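PDB 6ZS0: DMATS type aromatic prenyltransferase from Streptomyces coelicolor, which probably catalyses the transfer of a dimethylallyl group to the 5-position of the indole ring of tryptophan, using an ABBA-barrel fold. Local coordinates for residues Gly12-Val20 and Val304-Leu312. Numbering follows the deposited sequence.
Sequences GQLRRLGSV and VLHRALAAL
R16 reaches A311 with a chain bent at chi3 (-55°), which turns its guanidinium side-on to the carbonyl oxygen. NE of R16 donates a hydrogen bond to A311 O at 2.7 Å, in the carbonyl plane and on a lone pair. NH2 of R16 is a second donor to the same A311 O at 2.9 Å, nearly in line with the C=O bond. Q13 runs extended beyond CG (chi2 177°). Q13 NE2 donates to L312 O at 3.0 Å in an almost straight bond, with the acceptor in the amide plane. OE1 of Q13 is hydrogen-bonded to S345 OG, so both ends of the amide are held. With an alanine here, L312 O and S345 OG would probably each lose their amide partner. Further along, V20 is a knob among V304, R307, A308 and A311. V20 CG1 rests 3.8 Å from V304 CG1. L17 CD2 lies 3.8 Å from A308 CB and touches A311 CB, while L17 CD1 meets L312 CD2 at 3.7 Å. Segments 12-20 and 304-312 run nearly antiparallel (162°), and their axes come within 8.6 Å. They lie in the outer, helical layer, over strands 64-70 and 338-344, where the ABBA barrel closes. The contact joins helix 6-20, the first of the chain, to helix 303-312, just before the last two barrel strands. Where helix 303-312 runs out of its own N-H donors, R16 and Q13 supply them, and the positive guanidinium is likely to suit its partly negative C-terminal end.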
loop_
_atom_site.group_PDB
_atom_site.type_symbol
_atom_site.label_atom_id
_atom_site.label_comp_id
_atom_site.label_asym_id
_atom_site.label_seq_id
_atom_site.Cartn_x
_atom_site.Cartn_y
_atom_site.Cartn_z
ATOM N N GLY A 12 4.097 -17.894 4.186
ATOM C CA GLY A 12 3.135 -18.819 3.597
ATOM C C GLY A 12 2.171 -18.063 2.711
ATOM O O GLY A 12 1.902 -18.503 1.587
ATOM N N GLN A 13 1.694 -16.905 3.174
ATOM C CA GLN A 13 0.780 -16.062 2.381
ATOM C C GLN A 13 1.503 -15.577 1.127
ATOM O O GLN A 13 0.901 -15.599 0.069
ATOM C CB GLN A 13 0.251 -14.906 3.223
ATOM C CG GLN A 13 -0.739 -15.357 4.290
ATOM C CD GLN A 13 -1.197 -14.228 5.167
ATOM O OE1 GLN A 13 -0.409 -13.366 5.565
ATOM N NE2 GLN A 13 -2.507 -14.178 5.389
ATOM N N LEU A 14 2.749 -15.116 1.247
ATOM C CA LEU A 14 3.506 -14.594 0.089
ATOM C C LEU A 14 3.625 -15.718 -0.949
ATOM O O LEU A 14 3.399 -15.459 -2.133
ATOM C CB LEU A 14 4.867 -14.066 0.540
ATOM C CG LEU A 14 5.729 -13.455 -0.575
ATOM C CD1 LEU A 14 6.662 -12.384 -0.019
ATOM C CD2 LEU A 14 6.517 -14.524 -1.324
ATOM N N ARG A 15 3.945 -16.923 -0.508
ATOM C CA ARG A 15 4.162 -18.072 -1.412
ATOM C C ARG A 15 2.870 -18.421 -2.141
ATOM O O ARG A 15 2.927 -18.625 -3.390
ATOM C CB ARG A 15 4.683 -19.268 -0.630
ATOM C CG ARG A 15 6.110 -19.110 -0.142
ATOM C CD ARG A 15 6.482 -20.311 0.708
ATOM N NE ARG A 15 7.782 -20.100 1.339
ATOM C CZ ARG A 15 8.957 -20.339 0.763
ATOM N NH1 ARG A 15 10.083 -20.114 1.431
ATOM N NH2 ARG A 15 9.006 -20.819 -0.463
ATOM N N ARG A 16 1.765 -18.530 -1.414
ATOM C CA ARG A 16 0.474 -18.954 -2.009
ATOM C C ARG A 16 -0.032 -17.852 -2.932
ATOM O O ARG A 16 -0.478 -18.163 -4.045
ATOM C CB ARG A 16 -0.538 -19.343 -0.935
ATOM C CG ARG A 16 -0.118 -20.558 -0.117
ATOM C CD ARG A 16 -1.208 -21.006 0.829
ATOM N NE ARG A 16 -1.652 -19.924 1.708
ATOM C CZ ARG A 16 -1.152 -19.664 2.907
ATOM N NH1 ARG A 16 -0.195 -20.416 3.409
ATOM N NH2 ARG A 16 -1.633 -18.655 3.614
ATOM N N LEU A 17 0.043 -16.593 -2.512
ATOM C CA LEU A 17 -0.388 -15.463 -3.356
ATOM C C LEU A 17 0.523 -15.350 -4.576
ATOM O O LEU A 17 -0.003 -15.116 -5.654
ATOM C CB LEU A 17 -0.359 -14.163 -2.547
ATOM C CG LEU A 17 -1.503 -13.932 -1.585
ATOM C CD1 LEU A 17 -1.174 -12.731 -0.702
ATOM C CD2 LEU A 17 -2.820 -13.723 -2.330
ATOM N N GLY A 18 1.834 -15.511 -4.409
ATOM C CA GLY A 18 2.814 -15.439 -5.515
ATOM C C GLY A 18 2.470 -16.456 -6.593
ATOM O O GLY A 18 2.513 -16.104 -7.782
ATOM N N SER A 19 2.074 -17.655 -6.193
ATOM C CA SER A 19 1.715 -18.739 -7.146
ATOM C C SER A 19 0.432 -18.365 -7.879
ATOM O O SER A 19 0.387 -18.513 -9.129
ATOM C CB SER A 19 1.589 -20.046 -6.463
ATOM O OG SER A 19 2.764 -20.320 -5.734
ATOM N N VAL A 20 -0.561 -17.860 -7.153
ATOM C CA VAL A 20 -1.825 -17.364 -7.755
ATOM C C VAL A 20 -1.482 -16.294 -8.804
ATOM O O VAL A 20 -2.134 -16.280 -9.840
ATOM C CB VAL A 20 -2.804 -16.840 -6.679
ATOM C CG1 VAL A 20 -3.983 -16.084 -7.295
ATOM C CG2 VAL A 20 -3.311 -17.982 -5.808
ATOM N N VAL A 304 -8.741 -14.517 -10.592
ATOM C CA VAL A 304 -7.449 -14.515 -9.847
ATOM C C VAL A 304 -7.684 -13.893 -8.464
ATOM O O VAL A 304 -7.151 -14.416 -7.497
ATOM C CB VAL A 304 -6.312 -13.809 -10.616
ATOM C CG1 VAL A 304 -5.127 -13.469 -9.730
ATOM C CG2 VAL A 304 -5.827 -14.641 -11.790
ATOM N N LEU A 305 -8.487 -12.836 -8.363
ATOM C CA LEU A 305 -8.725 -12.183 -7.048
ATOM C C LEU A 305 -9.498 -13.132 -6.125
ATOM O O LEU A 305 -9.198 -13.140 -4.930
ATOM C CB LEU A 305 -9.456 -10.861 -7.236
ATOM C CG LEU A 305 -9.695 -10.067 -5.949
ATOM C CD1 LEU A 305 -8.387 -9.617 -5.284
ATOM C CD2 LEU A 305 -10.570 -8.861 -6.233
ATOM N N HIS A 306 -10.423 -13.938 -6.661
ATOM C CA HIS A 306 -11.138 -14.971 -5.854
ATOM C C HIS A 306 -10.139 -15.994 -5.305
ATOM O O HIS A 306 -10.231 -16.336 -4.114
ATOM C CB HIS A 306 -12.247 -15.657 -6.663
ATOM C CG HIS A 306 -13.389 -14.765 -6.975
ATOM N ND1 HIS A 306 -13.258 -13.664 -7.781
ATOM C CD2 HIS A 306 -14.690 -14.816 -6.614
ATOM C CE1 HIS A 306 -14.415 -13.059 -7.893
ATOM N NE2 HIS A 306 -15.320 -13.758 -7.203
ATOM N N ARG A 307 -9.195 -16.445 -6.123
ATOM C CA ARG A 307 -8.148 -17.391 -5.672
ATOM C C ARG A 307 -7.223 -16.699 -4.664
ATOM O O ARG A 307 -6.773 -17.379 -3.731
ATOM C CB ARG A 307 -7.354 -17.931 -6.858
ATOM C CG ARG A 307 -8.204 -18.800 -7.773
ATOM C CD ARG A 307 -7.384 -19.530 -8.817
ATOM N NE ARG A 307 -7.543 -18.919 -10.132
ATOM C CZ ARG A 307 -6.558 -18.436 -10.893
ATOM N NH1 ARG A 307 -5.288 -18.478 -10.493
ATOM N NH2 ARG A 307 -6.858 -17.914 -12.070
ATOM N N ALA A 308 -6.953 -15.402 -4.854
ATOM C CA ALA A 308 -6.052 -14.630 -3.964
ATOM C C ALA A 308 -6.630 -14.628 -2.549
ATOM O O ALA A 308 -5.885 -14.843 -1.609
ATOM C CB ALA A 308 -5.874 -13.239 -4.500
ATOM N N LEU A 309 -7.920 -14.361 -2.387
ATOM C CA LEU A 309 -8.520 -14.366 -1.039
ATOM C C LEU A 309 -8.358 -15.740 -0.378
ATOM O O LEU A 309 -7.953 -15.771 0.776
ATOM C CB LEU A 309 -9.972 -13.885 -1.078
ATOM C CG LEU A 309 -10.106 -12.429 -0.665
ATOM C CD1 LEU A 309 -9.354 -11.548 -1.652
ATOM C CD2 LEU A 309 -11.567 -12.014 -0.548
ATOM N N ALA A 310 -8.596 -16.840 -1.085
ATOM C CA ALA A 310 -8.453 -18.197 -0.503
ATOM C C ALA A 310 -6.984 -18.470 -0.141
ATOM O O ALA A 310 -6.752 -19.153 0.861
ATOM C CB ALA A 310 -9.038 -19.221 -1.454
ATOM N N ALA A 311 -6.026 -17.926 -0.895
ATOM C CA ALA A 311 -4.575 -17.983 -0.600
ATOM C C ALA A 311 -4.261 -17.305 0.734
ATOM O O ALA A 311 -3.411 -17.825 1.478
ATOM C CB ALA A 311 -3.791 -17.343 -1.714
ATOM N N LEU A 312 -4.871 -16.155 1.014
ATOM C CA LEU A 312 -4.628 -15.399 2.277
ATOM C C LEU A 312 -5.071 -16.261 3.448
ATOM O O LEU A 312 -4.341 -16.350 4.438
ATOM C CB LEU A 312 -5.451 -14.110 2.310
ATOM C CG LEU A 312 -5.007 -12.950 1.433
ATOM C CD1 LEU A 312 -6.135 -11.925 1.344
ATOM C CD2 LEU A 312 -3.748 -12.305 1.973
#